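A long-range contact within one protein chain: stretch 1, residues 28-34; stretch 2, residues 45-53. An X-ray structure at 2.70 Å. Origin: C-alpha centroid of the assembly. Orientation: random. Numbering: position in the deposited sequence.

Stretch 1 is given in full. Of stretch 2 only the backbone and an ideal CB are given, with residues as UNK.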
# COMPACT_ATOMS: atom_id res chain seq x y z
N PRO A 28 -2.12 -6.28 6.87
CA PRO A 28 -0.67 -6.08 6.77
C PRO A 28 -0.40 -5.14 5.60
O PRO A 28 -1.01 -5.27 4.54
CB PRO A 28 -0.14 -7.48 6.48
CG PRO A 28 -1.19 -8.38 7.05
CD PRO A 28 -2.46 -7.69 6.64
N VAL A 29 0.51 -4.20 5.78
CA VAL A 29 0.85 -3.27 4.72
C VAL A 29 0.92 -4.03 3.39
O VAL A 29 0.61 -3.51 2.32
CB VAL A 29 2.21 -2.60 5.01
CG1 VAL A 29 2.70 -1.84 3.80
CG2 VAL A 29 2.05 -1.65 6.19
N LYS A 30 1.30 -5.30 3.49
CA LYS A 30 1.43 -6.18 2.35
C LYS A 30 0.14 -6.36 1.54
O LYS A 30 0.18 -6.44 0.31
CB LYS A 30 1.93 -7.54 2.85
CG LYS A 30 1.96 -8.64 1.82
CD LYS A 30 2.66 -9.87 2.39
CE LYS A 30 2.04 -10.31 3.71
NZ LYS A 30 2.75 -11.49 4.26
N LYS A 31 -1.01 -6.40 2.22
CA LYS A 31 -2.29 -6.59 1.53
C LYS A 31 -2.47 -5.61 0.38
O LYS A 31 -3.02 -5.97 -0.66
CB LYS A 31 -3.47 -6.42 2.49
CG LYS A 31 -4.33 -7.67 2.67
CD LYS A 31 -4.74 -8.31 1.35
CE LYS A 31 -5.51 -9.61 1.59
NZ LYS A 31 -5.67 -10.41 0.33
N VAL A 32 -2.04 -4.38 0.59
CA VAL A 32 -2.14 -3.36 -0.43
C VAL A 32 -1.48 -3.86 -1.72
O VAL A 32 -1.92 -3.54 -2.82
CB VAL A 32 -1.45 -2.04 0.01
CG1 VAL A 32 -1.11 -1.19 -1.20
CG2 VAL A 32 -2.36 -1.26 0.94
N ILE A 33 -0.42 -4.65 -1.57
CA ILE A 33 0.29 -5.16 -2.73
C ILE A 33 -0.46 -6.27 -3.48
O ILE A 33 -0.49 -6.29 -4.72
CB ILE A 33 1.69 -5.63 -2.33
CG1 ILE A 33 2.43 -4.50 -1.64
CG2 ILE A 33 2.48 -6.01 -3.57
CD1 ILE A 33 3.80 -4.87 -1.18
N ASP A 34 -1.07 -7.19 -2.73
CA ASP A 34 -1.83 -8.27 -3.36
C ASP A 34 -2.93 -7.64 -4.19
O ASP A 34 -3.09 -7.94 -5.37
CB ASP A 34 -2.44 -9.17 -2.29
CG ASP A 34 -1.40 -9.80 -1.40
OD1 ASP A 34 -1.80 -10.45 -0.40
OD2 ASP A 34 -0.18 -9.66 -1.69
N UNK A 45 6.65 -8.87 -11.84
CA UNK A 45 5.72 -8.70 -10.72
C UNK A 45 6.26 -7.77 -9.61
O UNK A 45 7.10 -6.92 -9.88
CB UNK A 45 5.39 -10.07 -10.12
N UNK A 46 5.78 -7.92 -8.36
CA UNK A 46 6.27 -7.03 -7.30
C UNK A 46 7.64 -7.44 -6.79
O UNK A 46 8.05 -8.59 -6.96
CB UNK A 46 5.28 -7.00 -6.13
N UNK A 47 8.32 -6.50 -6.15
CA UNK A 47 9.65 -6.75 -5.62
C UNK A 47 9.59 -7.35 -4.23
O UNK A 47 8.77 -6.96 -3.40
CB UNK A 47 10.47 -5.46 -5.60
N UNK A 48 10.47 -8.31 -3.99
CA UNK A 48 10.56 -8.99 -2.71
C UNK A 48 10.76 -7.97 -1.60
O UNK A 48 11.17 -6.84 -1.85
CB UNK A 48 11.70 -10.01 -2.72
N UNK A 49 10.48 -8.37 -0.37
CA UNK A 49 10.64 -7.47 0.75
C UNK A 49 9.34 -6.77 1.07
O UNK A 49 9.03 -6.50 2.23
CB UNK A 49 11.74 -6.44 0.46
N UNK A 50 8.58 -6.47 0.02
CA UNK A 50 7.30 -5.78 0.17
C UNK A 50 7.44 -4.49 0.98
O UNK A 50 6.82 -4.34 2.02
CB UNK A 50 6.28 -6.71 0.84
N UNK A 51 8.26 -3.57 0.50
CA UNK A 51 8.46 -2.32 1.21
C UNK A 51 7.60 -1.20 0.63
O UNK A 51 7.47 -1.03 -0.59
CB UNK A 51 9.94 -1.92 1.17
N UNK A 52 6.99 -0.44 1.55
CA UNK A 52 6.12 0.68 1.22
C UNK A 52 6.64 1.98 1.81
O UNK A 52 7.22 2.00 2.90
CB UNK A 52 4.70 0.41 1.72
N UNK A 53 6.42 3.06 1.08
CA UNK A 53 6.84 4.38 1.52
C UNK A 53 5.61 5.24 1.60
O UNK A 53 4.89 5.37 0.62
CB UNK A 53 7.89 4.99 0.58

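Position 45 begins the stretch with nothing of stretch 1 within 5.5 Å of its ideal CB, so the contact leaves the choice open. Its phi of -90° and psi of -155° suit many residues; the deposited one is Pro45, preceded by a cis peptide bond, and it makes no contact.

At position 46 the CA-to-CB bond points toward the helix, and the ideal CB lies 3.9 Å from CG2 of Ile33. An apolar group here would rest against the Ile33 methyl; alanine, valine, leucine or proline would all serve, and phi of -78° with psi of 160° is compatible with a proline ring. The residue is Pro46, whose CB packs 4.0 Å from Ile33 CG2.

Positions 47, 48 and 49 have no part of stretch 1 near their ideal CB atoms. At 47 and 48 polar or charged side chains would be as suitable as any others; these are Arg47, whose CA-to-CB bond runs sideways and whose end leads away, and Glu48, out of reach. Position 49 is restricted by its own backbone: at phi 94° and psi -35° a CB would be jammed against the carbonyl O of the preceding residue. Glycine is called for, and Gly49 is found.

Position 50 again points toward stretch 1, its ideal CB 3.7 Å from Ile33 CD1 and 4.8 Å from Lys30 CG. An apolar methyl and the aliphatic run of a lysine offer an apolar surface against which a ring could pack, whether histidine, phenylalanine or tyrosine; a medium-sized aliphatic chain is also plausible. Phi of 52° and psi of 60° is a left-handed conformation, in which asparagine would be comfortable too. The residue is His50, with chi1 in the m well. Its ND1 lies 3.6 Å from Ile33 CD1 and its CD2 3.7 Å from Lys30 CD, both approaches oblique to the ring. These are packing contacts with carbon atoms, and no hydrogen bond links the two stretches.

Position 51 turns its CA-to-CB bond away, leaving room for a large side chain without interference from stretch 1. Trp51 occupies it.

At position 52 the CA-to-CB bond points back toward stretch 1, and the ideal CB lies 3.7 Å from Val29 CG1. With Ile33 CD1 also nearby, valine, isoleucine or leucine would fit. Ile52 extends this apolar patch: its CG1 meets Val29 CG1 at 3.5 Å, and its CD1 reaches Ile33 CD1 at 3.6 Å.

Position 53 is out of reach, so stretch 1 sets no preference. Arg53 is deposited, its guanidinium hydrogen-bonded elsewhere in the structure.

Stretch 2 (45-53) PPREGHWIR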
# COMPACT_ATOMS: atom_id res chain seq x y z
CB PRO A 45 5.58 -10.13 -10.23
CG PRO A 45 6.99 -10.58 -10.26
CD PRO A 45 7.44 -10.10 -11.63
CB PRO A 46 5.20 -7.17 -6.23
CG PRO A 46 4.85 -8.60 -6.33
CD PRO A 46 4.70 -8.78 -7.83
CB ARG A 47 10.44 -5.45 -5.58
CG ARG A 47 11.92 -5.63 -5.33
CD ARG A 47 12.63 -4.30 -5.50
NE ARG A 47 12.02 -3.55 -6.59
CZ ARG A 47 12.42 -2.35 -7.01
NH1 ARG A 47 11.79 -1.76 -8.01
NH2 ARG A 47 13.45 -1.75 -6.42
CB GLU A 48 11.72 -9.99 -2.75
CG GLU A 48 12.12 -10.57 -1.41
CD GLU A 48 13.39 -9.94 -0.86
OE1 GLU A 48 13.74 -10.23 0.31
OE2 GLU A 48 14.04 -9.16 -1.59
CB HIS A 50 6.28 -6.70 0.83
CG HIS A 50 5.93 -7.91 0.01
ND1 HIS A 50 5.80 -7.87 -1.36
CD2 HIS A 50 5.65 -9.19 0.38
CE1 HIS A 50 5.45 -9.06 -1.81
NE2 HIS A 50 5.35 -9.88 -0.77
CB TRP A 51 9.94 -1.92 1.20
CG TRP A 51 10.83 -2.95 1.84
CD1 TRP A 51 11.46 -3.98 1.21
CD2 TRP A 51 11.13 -3.08 3.23
NE1 TRP A 51 12.13 -4.76 2.13
CE2 TRP A 51 11.95 -4.23 3.37
CE3 TRP A 51 10.79 -2.35 4.38
CZ2 TRP A 51 12.43 -4.66 4.62
CZ3 TRP A 51 11.27 -2.78 5.61
CH2 TRP A 51 12.08 -3.93 5.72
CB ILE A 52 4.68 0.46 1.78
CG1 ILE A 52 3.86 -0.36 0.80
CG2 ILE A 52 3.99 1.78 2.08
CD1 ILE A 52 4.34 -1.77 0.65
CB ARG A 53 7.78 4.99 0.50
CG ARG A 53 8.10 6.43 0.79
CD ARG A 53 8.72 7.11 -0.41
NE ARG A 53 8.96 8.52 -0.10
CZ ARG A 53 8.85 9.51 -0.98
NH1 ARG A 53 9.08 10.76 -0.59
NH2 ARG A 53 8.52 9.26 -2.24
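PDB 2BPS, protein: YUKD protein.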